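Local coordinates for AB hydrolase-1 domain-containing protein (Thermoplasma acidophilum DSM 1728, PDB 3BDI), which acts on an unknown substrate but, as an alpha/beta hydrolase of the ABHD14 family, is probably a serine hydrolase, at residues 115-118 and 123-126; 36-41 and 187-192; 132-137 and 159-164; 14-19 and 91-96. All coordinates share one frame; numbering follows the deposited sequence.

Contact 1 (115-118 and 123-126); sequences IMTT and DIVD
T118 and V125 stand nearest across this contact, their CA atoms 6.2 Å apart, where the C-terminal part of helix 109-120 lies beside the 3-10 turn at 123-124 and the first residue of strand 125-131. V125 sets out toward the helix, and both its methyls close on the hydroxyl of T118: OG1 of T118 lies 3.5 Å from CG1 of V125 and 3.6 Å from CG2 of V125. The hydroxyl itself is hydrogen-bonded to the carbonyl O of V114 one helical turn back, so its polar demand is met within the helix and V125 touches it by packing alone. The first torsion of T118 (chi1 -52°) sets OG1 beside its own backbone N, where the bond to V114 can form. T117 repeats the pattern with its OG1 turned back to the carbonyl O of M113, while its methyl CG2 meets CD1 of I124 at 4.1 Å, the two side chains crossing at about a right angle. Only the far end of I124 comes close, carried there by its extended outer chain (chi2 177°). This is the helix-to-strand return of a beta-alpha-beta crossover: strand 102-107 leads into helix 109-120, and strand 125-131 lies next to strand 102-107, parallel to it. I104 of the first strand touches T117, T118 and V125 together, and A87 and I90 of helix 83-96 close over T117.

Contact 2 (36-41 and 187-192); sequences YSFTSM and PVYIEK. Unlike the reference sequence in segment 187-192: E191 (reference Lys).
F38 meets P187, Y189 and I190 where, in this alpha/beta hydrolase fold, the loop after strand 28-33 meets the short helix 188-191 and the P187 before it. P187 directly follows H186, the histidine of a probable Ser-His-Asp triad with S108 and D158. Ahead of F38, S37 lays its CB against one face of the phenyl ring, 3.9 Å above the plane and toward its rim. F38 itself carries the contact. Its ring, set beside the backbone N by chi1 -57°, reaches toward helix 188-191, and I190 comes from the opposite direction to place a methyl on the other face. The hydroxyl of Y189 approaches the ring obliquely, with OH 3.5 Å from CD2 of F38, while CB of P187 packs at 3.9 Å from CE2 of F38. The Y189 ring is also met by W43, the two planes at about 55°. Further on, T39 closes an ST turn, its OG1 accepting from the backbone N of M41 at 3.1 Å. S40 then bonds through its carbonyl to R19 of strand 14-21 and through OG to the D63 that follows strand 57-62. In the second segment, P187, at the N-cap position of the helix, offers one carbonyl O to two amides, those of I190 and E191, closing the first turn of the helix. The CH-pi contact puts CD1 of I190 3.6 Å from the centroid of the F38 ring, 19° off its normal.

Contact 3 (132-137 and 159-164); sequences APAWVE and HVVPIA
V161 fits its branched side chain against the backbone bend at A132, P133 and A134, with CA of V161 6.2 Å from CA of A132. Its two methyls divide the work. With CG1 anti to the backbone N (chi1 177°), that methyl comes up to the carbonyl O of P133 at 3.7 Å, while CG2, on the side of the backbone N, lies 3.6 Å from the carbonyl O of A132 and 4.1 Å from CB of A134. The valine is thus forked across successive residues of the loop after strand 125-131. A132 turns its CB toward V161, the two CB atoms 4.3 Å apart; it has left-handed backbone values (phi 44°, psi 60°) just after the strand ends. P133 sets out away from V161 and contributes its carbonyl here; its ring touches I115 of helix 109-120 and Y169 of helix 163-172. Both loops leave the C-terminal ends of adjacent parallel strands, 125-131 and 150-155, the edge where alpha/beta hydrolases build their active site. The backbone of A134 bonds to that of S108, and the amides of V160 and V161 both donate to OD1 of D158, placing the contact beside the probable serine, histidine and aspartate triad; A132 and V161 each touch H186. Across the contact the touching groups are methyls, methines and carbonyl oxygens, so the two loops are fitted by shape, while the N of V161 bonds to D158 and its O to NE1 of W154, so its polar atoms are engaged outside this contact.

Contact 4 (14-19 and 91-96); sequences TRVFQR and RDYLKA
Strand 14-21, near one edge of the central sheet of the alpha/beta hydrolase fold, is covered here by the last turns of helix 83-96, and a single tyrosine spans the gap. V16 and Q18, two residues apart on the strand, both point toward the helix, while F17 between them turns away; CA of V16 is 8.9 Å from CA of Y93. The CB of Y93 starts off to one side, and its ring, with CG anti to the backbone N, carries the hydroxyl over to the strand. There OH of Y93 donates to OE1 of Q18 at 2.6 Å. The C=O...donor angle is 143°, and the donor is tilted 23° from the carbonyl plane. Amide and ring planes stand 81° apart, and the two side chains pass at a slant. CE1 of Y93 also comes to 3.0 Å from OE1 of Q18. Nearer the start of the strand, CG1 of V16 makes a looser apolar contact, 4.5 Å from CE1 of Y93. Y60 and P62 of strand 57-62 also touch the tyrosine, bedding it against the next strand as well. At the other end of the Q18 amide, NE2 bonds to E7 of strand 5-11 and to N97 just after the helix, which fixes which way round the amide sits. The phenol gives its proton to OE1 while E7 and N97 take up NE2, so both ends of the buried amide are engaged, and nearby E7 would probably polarise the amide so that OE1 becomes a stronger acceptor for the tyrosine.

In the fold
All four contacts lie around one mixed eight-stranded sheet. Contacts 4, 1 and 3 come in series along the chain, each closing before the next opens. Contact 2 encloses contacts 1 and 3 within its loop and crosses contact 4, which it touches where the carbonyl of S40 meets R19. Contacts 1 and 4 have centres 16 Å apart and meet where CD1 of I124 packs 3.7 Å from CA of R91; contact 1 also touches contact 3, through I115 and P133. Contacts 3 and 4, with centres 26 Å apart, lie on opposite sides of the chain's centre. Contacts 2 and 3, about 5 Å apart at their nearest atoms, lie beside the probable triad, whereas 1 and 4 pack helices on the sheet.

Contact 1 (115-118 and 123-126)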
loop_
_atom_site.group_PDB
_atom_site.type_symbol
_atom_site.label_atom_id
_atom_site.label_comp_id
_atom_site.label_asym_id
_atom_site.label_seq_id
_atom_site.Cartn_x
_atom_site.Cartn_y
_atom_site.Cartn_z
ATOM N N ILE A 115 2.283 -4.113 5.975
ATOM C CA ILE A 115 2.404 -5.336 6.805
ATOM C C ILE A 115 2.392 -4.941 8.290
ATOM O O ILE A 115 1.583 -5.478 9.090
ATOM C CB ILE A 115 3.618 -6.188 6.364
ATOM C CG1 ILE A 115 3.246 -6.848 5.009
ATOM C CG2 ILE A 115 4.002 -7.261 7.421
ATOM C CD1 ILE A 115 4.347 -7.511 4.289
HETATM N N MSE A 116 3.243 -3.998 8.665
HETATM C CA MSE A 116 3.297 -3.582 10.043
HETATM C C MSE A 116 1.971 -3.047 10.542
HETATM O O MSE A 116 1.559 -3.318 11.691
HETATM C CB MSE A 116 4.382 -2.531 10.285
HETATM C CG MSE A 116 4.497 -2.109 11.775
HETATM SE SE MSE A 116 5.053 -3.565 12.964
HETATM C CE MSE A 116 6.853 -3.350 12.662
ATOM N N THR A 117 1.279 -2.272 9.729
ATOM C CA THR A 117 -0.043 -1.785 10.113
ATOM C C THR A 117 -1.040 -2.922 10.396
ATOM O O THR A 117 -1.835 -2.839 11.339
ATOM C CB THR A 117 -0.613 -0.880 9.022
ATOM O OG1 THR A 117 0.324 0.172 8.777
ATOM C CG2 THR A 117 -1.966 -0.303 9.388
ATOM N N THR A 118 -0.960 -3.993 9.613
ATOM C CA THR A 118 -1.831 -5.166 9.836
ATOM C C THR A 118 -1.450 -5.915 11.108
ATOM O O THR A 118 -2.335 -6.381 11.815
ATOM C CB THR A 118 -1.806 -6.085 8.607
ATOM O OG1 THR A 118 -2.091 -5.309 7.430
ATOM C CG2 THR A 118 -2.865 -7.156 8.712
ATOM N N ASP A 123 -7.715 -4.701 12.994
ATOM C CA ASP A 123 -9.132 -4.423 12.866
ATOM C C ASP A 123 -9.471 -3.334 11.867
ATOM O O ASP A 123 -10.626 -3.194 11.455
ATOM C CB ASP A 123 -9.748 -4.144 14.240
ATOM C CG ASP A 123 -9.581 -5.337 15.193
ATOM O OD1 ASP A 123 -9.719 -6.507 14.737
ATOM O OD2 ASP A 123 -9.283 -5.105 16.383
ATOM N N ILE A 124 -8.451 -2.593 11.415
ATOM C CA ILE A 124 -8.681 -1.567 10.403
ATOM C C ILE A 124 -8.406 -2.034 8.960
ATOM O O ILE A 124 -8.672 -1.266 8.002
ATOM C CB ILE A 124 -7.917 -0.237 10.706
ATOM C CG1 ILE A 124 -6.431 -0.323 10.407
ATOM C CG2 ILE A 124 -8.117 0.167 12.186
ATOM C CD1 ILE A 124 -5.687 1.009 10.631
ATOM N N VAL A 125 -7.916 -3.272 8.803
ATOM C CA VAL A 125 -7.366 -3.740 7.504
ATOM C C VAL A 125 -8.314 -4.763 6.881
ATOM O O VAL A 125 -8.540 -5.819 7.471
ATOM C CB VAL A 125 -5.949 -4.318 7.657
ATOM C CG1 VAL A 125 -5.403 -4.778 6.290
ATOM C CG2 VAL A 125 -5.000 -3.277 8.278
ATOM N N ASP A 126 -8.891 -4.427 5.732
ATOM C CA ASP A 126 -9.807 -5.328 4.992
ATOM C C ASP A 126 -9.066 -6.328 4.082
ATOM O O ASP A 126 -9.656 -7.333 3.656
ATOM C CB ASP A 126 -10.767 -4.547 4.122
ATOM C CG ASP A 126 -11.842 -3.798 4.905
ATOM O OD1 ASP A 126 -12.193 -4.243 6.003
ATOM O OD2 ASP A 126 -12.346 -2.768 4.387
#

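Contact 2 (36-41 and 187-192)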
loop_
_atom_site.group_PDB
_atom_site.type_symbol
_atom_site.label_atom_id
_atom_site.label_comp_id
_atom_site.label_asym_id
_atom_site.label_seq_id
_atom_site.Cartn_x
_atom_site.Cartn_y
_atom_site.Cartn_z
ATOM N N TYR A 36 10.300 4.102 -1.481
ATOM C CA TYR A 36 11.290 5.116 -1.160
ATOM C C TYR A 36 11.525 6.088 -2.347
ATOM O O TYR A 36 11.736 7.294 -2.140
ATOM C CB TYR A 36 12.621 4.461 -0.765
ATOM C CG TYR A 36 13.698 5.411 -0.353
ATOM C CD1 TYR A 36 13.787 5.843 0.945
ATOM C CD2 TYR A 36 14.600 5.882 -1.279
ATOM C CE1 TYR A 36 14.801 6.754 1.324
ATOM C CE2 TYR A 36 15.612 6.750 -0.919
ATOM C CZ TYR A 36 15.691 7.165 0.369
ATOM O OH TYR A 36 16.739 8.050 0.672
ATOM N N SER A 37 11.506 5.561 -3.587
ATOM C CA SER A 37 11.962 6.286 -4.744
ATOM C C SER A 37 10.849 6.982 -5.491
ATOM O O SER A 37 11.142 7.684 -6.463
ATOM C CB SER A 37 12.692 5.360 -5.716
ATOM O OG SER A 37 13.864 4.827 -5.095
ATOM N N PHE A 38 9.591 6.796 -5.051
ATOM C CA PHE A 38 8.430 7.296 -5.811
ATOM C C PHE A 38 7.497 8.052 -4.873
ATOM O O PHE A 38 7.790 8.230 -3.677
ATOM C CB PHE A 38 7.721 6.133 -6.494
ATOM C CG PHE A 38 8.657 5.353 -7.412
ATOM C CD1 PHE A 38 9.098 5.952 -8.590
ATOM C CD2 PHE A 38 9.149 4.095 -7.065
ATOM C CE1 PHE A 38 10.011 5.314 -9.413
ATOM C CE2 PHE A 38 10.064 3.452 -7.910
ATOM C CZ PHE A 38 10.491 4.071 -9.062
ATOM N N THR A 39 6.430 8.607 -5.444
ATOM C CA THR A 39 5.446 9.323 -4.651
ATOM C C THR A 39 4.053 8.937 -5.077
ATOM O O THR A 39 3.864 8.093 -5.974
ATOM C CB THR A 39 5.620 10.877 -4.756
ATOM O OG1 THR A 39 5.127 11.403 -6.003
ATOM C CG2 THR A 39 7.056 11.306 -4.546
ATOM N N SER A 40 3.036 9.606 -4.508
ATOM C CA SER A 40 1.656 9.383 -4.913
ATOM C C SER A 40 1.391 9.770 -6.362
ATOM O O SER A 40 0.393 9.291 -6.945
ATOM C CB SER A 40 0.705 10.136 -4.002
ATOM O OG SER A 40 0.891 11.522 -4.146
HETATM N N MSE A 41 2.258 10.591 -6.971
HETATM C CA MSE A 41 2.123 10.919 -8.402
HETATM C C MSE A 41 2.369 9.707 -9.294
HETATM O O MSE A 41 1.799 9.615 -10.390
HETATM C CB MSE A 41 3.051 12.060 -8.804
HETATM C CG MSE A 41 2.844 13.334 -8.035
HETATM SE SE MSE A 41 1.097 14.137 -8.333
HETATM C CE MSE A 41 1.304 14.477 -10.204
ATOM N N PRO A 187 9.680 -2.110 -9.226
ATOM C CA PRO A 187 8.424 -1.270 -9.347
ATOM C C PRO A 187 7.424 -1.718 -10.458
ATOM O O PRO A 187 7.331 -1.187 -11.583
ATOM C CB PRO A 187 8.958 0.112 -9.682
ATOM C CG PRO A 187 10.154 -0.116 -10.314
ATOM C CD PRO A 187 10.786 -1.390 -9.848
ATOM N N VAL A 188 6.700 -2.744 -10.097
ATOM C CA VAL A 188 5.932 -3.456 -11.059
ATOM C C VAL A 188 4.848 -2.599 -11.695
ATOM O O VAL A 188 4.515 -2.742 -12.883
ATOM C CB VAL A 188 5.295 -4.751 -10.418
ATOM C CG1 VAL A 188 4.562 -5.561 -11.469
ATOM C CG2 VAL A 188 6.380 -5.625 -9.718
ATOM N N TYR A 189 4.265 -1.737 -10.862
ATOM C CA TYR A 189 3.195 -0.812 -11.240
ATOM C C TYR A 189 3.686 0.307 -12.183
ATOM O O TYR A 189 2.888 1.061 -12.706
ATOM C CB TYR A 189 2.520 -0.217 -9.958
ATOM C CG TYR A 189 3.571 0.282 -9.020
ATOM C CD1 TYR A 189 4.072 1.569 -9.107
ATOM C CD2 TYR A 189 4.163 -0.574 -8.111
ATOM C CE1 TYR A 189 5.119 1.986 -8.308
ATOM C CE2 TYR A 189 5.209 -0.174 -7.328
ATOM C CZ TYR A 189 5.701 1.102 -7.407
ATOM O OH TYR A 189 6.782 1.580 -6.694
ATOM N N ILE A 190 4.999 0.401 -12.389
ATOM C CA ILE A 190 5.584 1.312 -13.382
ATOM C C ILE A 190 6.028 0.543 -14.620
ATOM O O ILE A 190 5.803 0.971 -15.754
ATOM C CB ILE A 190 6.766 2.093 -12.800
ATOM C CG1 ILE A 190 6.233 3.123 -11.777
ATOM C CG2 ILE A 190 7.530 2.848 -13.892
ATOM C CD1 ILE A 190 7.333 3.843 -10.944
ATOM N N GLU A 191 6.677 -0.610 -14.437
ATOM C CA GLU A 191 7.271 -1.281 -15.568
ATOM C C GLU A 191 6.303 -2.187 -16.322
ATOM O O GLU A 191 6.457 -2.375 -17.513
ATOM C CB GLU A 191 8.461 -2.129 -15.109
ATOM C CG GLU A 191 9.573 -1.302 -14.527
ATOM C CD GLU A 191 10.783 -2.097 -14.062
ATOM O OE1 GLU A 191 11.032 -3.188 -14.630
ATOM O OE2 GLU A 191 11.522 -1.581 -13.186
ATOM N N LYS A 192 5.325 -2.783 -15.643
ATOM C CA LYS A 192 4.292 -3.642 -16.257
ATOM C C LYS A 192 2.919 -3.197 -15.736
ATOM O O LYS A 192 2.203 -3.947 -15.068
ATOM C CB LYS A 192 4.559 -5.130 -15.982
ATOM C CG LYS A 192 5.732 -5.683 -16.771
ATOM C CD LYS A 192 5.357 -5.870 -18.242
ATOM C CE LYS A 192 6.516 -6.307 -19.079
ATOM N NZ LYS A 192 6.195 -6.112 -20.572
#

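Contact 3 (132-137 and 159-164)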
loop_
_atom_site.group_PDB
_atom_site.type_symbol
_atom_site.label_atom_id
_atom_site.label_comp_id
_atom_site.label_asym_id
_atom_site.label_seq_id
_atom_site.Cartn_x
_atom_site.Cartn_y
_atom_site.Cartn_z
ATOM N N ALA A 132 6.561 -6.531 -3.434
ATOM C CA ALA A 132 7.938 -6.744 -2.989
ATOM C C ALA A 132 8.249 -5.972 -1.712
ATOM O O ALA A 132 9.162 -5.140 -1.657
ATOM C CB ALA A 132 8.950 -6.490 -4.092
ATOM N N PRO A 133 7.508 -6.272 -0.636
ATOM C CA PRO A 133 7.691 -5.532 0.614
ATOM C C PRO A 133 9.074 -5.595 1.196
ATOM O O PRO A 133 9.637 -6.686 1.325
ATOM C CB PRO A 133 6.702 -6.203 1.565
ATOM C CG PRO A 133 6.398 -7.578 0.946
ATOM C CD PRO A 133 6.452 -7.300 -0.529
ATOM N N ALA A 134 9.632 -4.429 1.495
ATOM C CA ALA A 134 10.923 -4.259 2.134
ATOM C C ALA A 134 10.723 -4.077 3.624
ATOM O O ALA A 134 9.638 -3.786 4.100
ATOM C CB ALA A 134 11.611 -3.043 1.550
ATOM N N TRP A 135 11.796 -4.340 4.366
ATOM C CA TRP A 135 11.910 -4.045 5.815
ATOM C C TRP A 135 11.087 -4.943 6.751
ATOM O O TRP A 135 10.867 -4.582 7.933
ATOM C CB TRP A 135 11.616 -2.565 6.127
ATOM C CG TRP A 135 12.405 -1.543 5.335
ATOM C CD1 TRP A 135 13.473 -1.762 4.507
ATOM C CD2 TRP A 135 12.195 -0.112 5.338
ATOM N NE1 TRP A 135 13.916 -0.573 3.968
ATOM C CE2 TRP A 135 13.159 0.454 4.473
ATOM C CE3 TRP A 135 11.281 0.734 5.984
ATOM C CZ2 TRP A 135 13.253 1.841 4.238
ATOM C CZ3 TRP A 135 11.373 2.127 5.755
ATOM C CH2 TRP A 135 12.363 2.653 4.881
ATOM N N VAL A 136 10.643 -6.092 6.279
ATOM C CA VAL A 136 9.792 -6.948 7.115
ATOM C C VAL A 136 10.429 -8.304 7.471
ATOM O O VAL A 136 9.764 -9.163 8.020
ATOM C CB VAL A 136 8.361 -7.159 6.510
ATOM C CG1 VAL A 136 7.626 -5.836 6.445
ATOM C CG2 VAL A 136 8.413 -7.846 5.150
ATOM N N GLU A 137 11.686 -8.505 7.100
ATOM C CA GLU A 137 12.302 -9.823 7.316
ATOM C C GLU A 137 12.361 -10.204 8.770
ATOM O O GLU A 137 12.346 -11.374 9.061
ATOM C CB GLU A 137 13.687 -9.876 6.712
ATOM C CG GLU A 137 13.678 -9.842 5.208
ATOM C CD GLU A 137 15.024 -10.088 4.587
ATOM O OE1 GLU A 137 15.582 -11.166 4.857
ATOM O OE2 GLU A 137 15.520 -9.228 3.825
ATOM N N HIS A 159 15.837 -7.738 -8.187
ATOM C CA HIS A 159 17.034 -8.022 -7.391
ATOM C C HIS A 159 17.210 -7.040 -6.243
ATOM O O HIS A 159 18.282 -6.998 -5.626
ATOM C CB HIS A 159 18.274 -8.003 -8.295
ATOM C CG HIS A 159 18.203 -8.955 -9.453
ATOM N ND1 HIS A 159 18.252 -10.326 -9.297
ATOM C CD2 HIS A 159 18.070 -8.733 -10.784
ATOM C CE1 HIS A 159 18.146 -10.905 -10.481
ATOM N NE2 HIS A 159 18.044 -9.963 -11.401
ATOM N N VAL A 160 16.190 -6.214 -5.977
ATOM C CA VAL A 160 16.210 -5.272 -4.853
ATOM C C VAL A 160 15.736 -5.953 -3.575
ATOM O O VAL A 160 16.363 -5.839 -2.488
ATOM C CB VAL A 160 15.343 -4.029 -5.167
ATOM C CG1 VAL A 160 15.184 -3.092 -3.932
ATOM C CG2 VAL A 160 15.932 -3.281 -6.372
ATOM N N VAL A 161 14.592 -6.613 -3.676
ATOM C CA VAL A 161 14.088 -7.449 -2.612
ATOM C C VAL A 161 14.012 -8.842 -3.218
ATOM O O VAL A 161 13.214 -9.112 -4.109
ATOM C CB VAL A 161 12.710 -6.993 -2.044
ATOM C CG1 VAL A 161 12.207 -7.970 -0.980
ATOM C CG2 VAL A 161 12.762 -5.572 -1.485
ATOM N N PRO A 162 14.899 -9.731 -2.778
ATOM C CA PRO A 162 15.075 -10.989 -3.462
ATOM C C PRO A 162 13.800 -11.803 -3.697
ATOM O O PRO A 162 12.969 -11.910 -2.820
ATOM C CB PRO A 162 15.970 -11.784 -2.500
ATOM C CG PRO A 162 16.612 -10.825 -1.634
ATOM C CD PRO A 162 15.820 -9.575 -1.638
ATOM N N ILE A 163 13.697 -12.401 -4.869
ATOM C CA ILE A 163 12.528 -13.183 -5.230
ATOM C C ILE A 163 12.380 -14.444 -4.346
ATOM O O ILE A 163 11.277 -14.948 -4.171
ATOM C CB ILE A 163 12.554 -13.494 -6.739
ATOM C CG1 ILE A 163 11.176 -13.939 -7.238
ATOM C CG2 ILE A 163 13.633 -14.507 -7.063
ATOM C CD1 ILE A 163 10.273 -12.803 -7.620
ATOM N N ALA A 164 13.481 -14.944 -3.774
ATOM C CA ALA A 164 13.409 -16.007 -2.785
ATOM C C ALA A 164 12.494 -15.666 -1.603
ATOM O O ALA A 164 11.799 -16.538 -1.100
ATOM C CB ALA A 164 14.824 -16.381 -2.293
#

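Contact 4 (14-19 and 91-96)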
loop_
_atom_site.group_PDB
_atom_site.type_symbol
_atom_site.label_atom_id
_atom_site.label_comp_id
_atom_site.label_asym_id
_atom_site.label_seq_id
_atom_site.Cartn_x
_atom_site.Cartn_y
_atom_site.Cartn_z
ATOM N N THR A 14 1.027 17.103 11.076
ATOM C CA THR A 14 1.894 16.958 9.900
ATOM C C THR A 14 1.089 17.225 8.652
ATOM O O THR A 14 0.034 16.586 8.438
ATOM C CB THR A 14 2.511 15.560 9.860
ATOM O OG1 THR A 14 3.367 15.413 10.993
ATOM C CG2 THR A 14 3.366 15.344 8.581
ATOM N N ARG A 15 1.591 18.127 7.812
ATOM C CA ARG A 15 0.944 18.490 6.566
ATOM C C ARG A 15 1.230 17.488 5.441
ATOM O O ARG A 15 2.321 17.469 4.874
ATOM C CB ARG A 15 1.348 19.910 6.161
ATOM C CG ARG A 15 0.615 20.514 4.972
ATOM C CD ARG A 15 1.157 21.845 4.671
ATOM N NE ARG A 15 0.480 22.575 3.607
ATOM C CZ ARG A 15 0.929 22.693 2.362
ATOM N NH1 ARG A 15 2.013 22.097 1.942
ATOM N NH2 ARG A 15 0.219 23.441 1.511
ATOM N N VAL A 16 0.244 16.658 5.137
ATOM C CA VAL A 16 0.365 15.531 4.238
ATOM C C VAL A 16 -0.295 15.862 2.911
ATOM O O VAL A 16 -1.456 16.264 2.890
ATOM C CB VAL A 16 -0.307 14.298 4.877
ATOM C CG1 VAL A 16 -0.336 13.118 3.920
ATOM C CG2 VAL A 16 0.450 13.939 6.138
ATOM N N PHE A 17 0.427 15.681 1.816
ATOM C CA PHE A 17 -0.163 15.729 0.488
ATOM C C PHE A 17 -0.845 14.406 0.195
ATOM O O PHE A 17 -0.306 13.344 0.459
ATOM C CB PHE A 17 0.912 15.958 -0.573
ATOM C CG PHE A 17 0.387 15.938 -1.990
ATOM C CD1 PHE A 17 -0.397 16.976 -2.437
ATOM C CD2 PHE A 17 0.689 14.900 -2.877
ATOM C CE1 PHE A 17 -0.917 16.964 -3.698
ATOM C CE2 PHE A 17 0.196 14.880 -4.157
ATOM C CZ PHE A 17 -0.602 15.955 -4.584
ATOM N N GLN A 18 -2.055 14.479 -0.359
ATOM C CA GLN A 18 -2.712 13.273 -0.847
ATOM C C GLN A 18 -3.470 13.479 -2.115
ATOM O O GLN A 18 -3.894 14.588 -2.445
ATOM C CB GLN A 18 -3.665 12.675 0.222
ATOM C CG GLN A 18 -4.923 13.498 0.477
ATOM C CD GLN A 18 -5.878 12.824 1.478
ATOM O OE1 GLN A 18 -5.568 11.782 2.037
ATOM N NE2 GLN A 18 -7.017 13.456 1.766
ATOM N N ARG A 19 -3.666 12.380 -2.807
ATOM C CA ARG A 19 -4.521 12.272 -3.996
ATOM C C ARG A 19 -5.622 11.285 -3.704
ATOM O O ARG A 19 -5.374 10.243 -3.121
ATOM C CB ARG A 19 -3.692 11.786 -5.171
ATOM C CG ARG A 19 -2.351 12.507 -5.304
ATOM C CD ARG A 19 -1.559 11.994 -6.467
ATOM N NE ARG A 19 -2.057 12.510 -7.745
ATOM C CZ ARG A 19 -1.896 11.877 -8.910
ATOM N NH1 ARG A 19 -1.396 10.650 -8.941
ATOM N NH2 ARG A 19 -2.330 12.455 -10.030
ATOM N N ARG A 91 -2.827 4.240 10.340
ATOM C CA ARG A 91 -4.036 4.311 11.178
ATOM C C ARG A 91 -4.578 5.739 11.259
ATOM O O ARG A 91 -5.764 5.983 11.040
ATOM C CB ARG A 91 -3.723 3.805 12.568
ATOM C CG ARG A 91 -4.940 3.761 13.467
ATOM C CD ARG A 91 -4.546 3.364 14.842
ATOM N NE ARG A 91 -4.177 4.502 15.681
ATOM C CZ ARG A 91 -2.944 4.941 15.912
ATOM N NH1 ARG A 91 -1.882 4.401 15.337
ATOM N NH2 ARG A 91 -2.773 5.957 16.733
ATOM N N ASP A 92 -3.688 6.675 11.579
ATOM C CA ASP A 92 -4.085 8.082 11.771
ATOM C C ASP A 92 -4.544 8.747 10.488
ATOM O O ASP A 92 -5.408 9.609 10.488
ATOM C CB ASP A 92 -2.928 8.863 12.407
ATOM C CG ASP A 92 -2.656 8.465 13.869
ATOM O OD1 ASP A 92 -3.431 7.649 14.422
ATOM O OD2 ASP A 92 -1.621 8.878 14.433
ATOM N N TYR A 93 -3.903 8.364 9.377
ATOM C CA TYR A 93 -4.225 8.864 8.041
ATOM C C TYR A 93 -5.612 8.399 7.599
ATOM O O TYR A 93 -6.393 9.198 7.107
ATOM C CB TYR A 93 -3.152 8.373 7.054
ATOM C CG TYR A 93 -3.469 8.682 5.615
ATOM C CD1 TYR A 93 -3.415 9.963 5.118
ATOM C CD2 TYR A 93 -3.897 7.651 4.765
ATOM C CE1 TYR A 93 -3.711 10.200 3.812
ATOM C CE2 TYR A 93 -4.180 7.875 3.456
ATOM C CZ TYR A 93 -4.128 9.173 2.966
ATOM O OH TYR A 93 -4.434 9.437 1.653
ATOM N N LEU A 94 -5.923 7.122 7.826
ATOM C CA LEU A 94 -7.259 6.659 7.535
ATOM C C LEU A 94 -8.293 7.395 8.399
ATOM O O LEU A 94 -9.298 7.872 7.882
ATOM C CB LEU A 94 -7.333 5.152 7.714
ATOM C CG LEU A 94 -6.563 4.275 6.716
ATOM C CD1 LEU A 94 -6.682 2.809 7.120
ATOM C CD2 LEU A 94 -7.080 4.491 5.281
ATOM N N LYS A 95 -8.000 7.558 9.690
ATOM C CA LYS A 95 -8.908 8.264 10.611
ATOM C C LYS A 95 -9.118 9.695 10.167
ATOM O O LYS A 95 -10.234 10.208 10.185
ATOM C CB LYS A 95 -8.357 8.233 12.036
ATOM C CG LYS A 95 -9.230 8.939 13.086
ATOM C CD LYS A 95 -8.686 8.757 14.499
ATOM N N ALA A 96 -8.052 10.370 9.726
ATOM C CA ALA A 96 -8.188 11.750 9.278
ATOM C C ALA A 96 -9.118 11.910 8.089
ATOM O O ALA A 96 -9.735 12.943 7.908
ATOM C CB ALA A 96 -6.800 12.354 8.957
#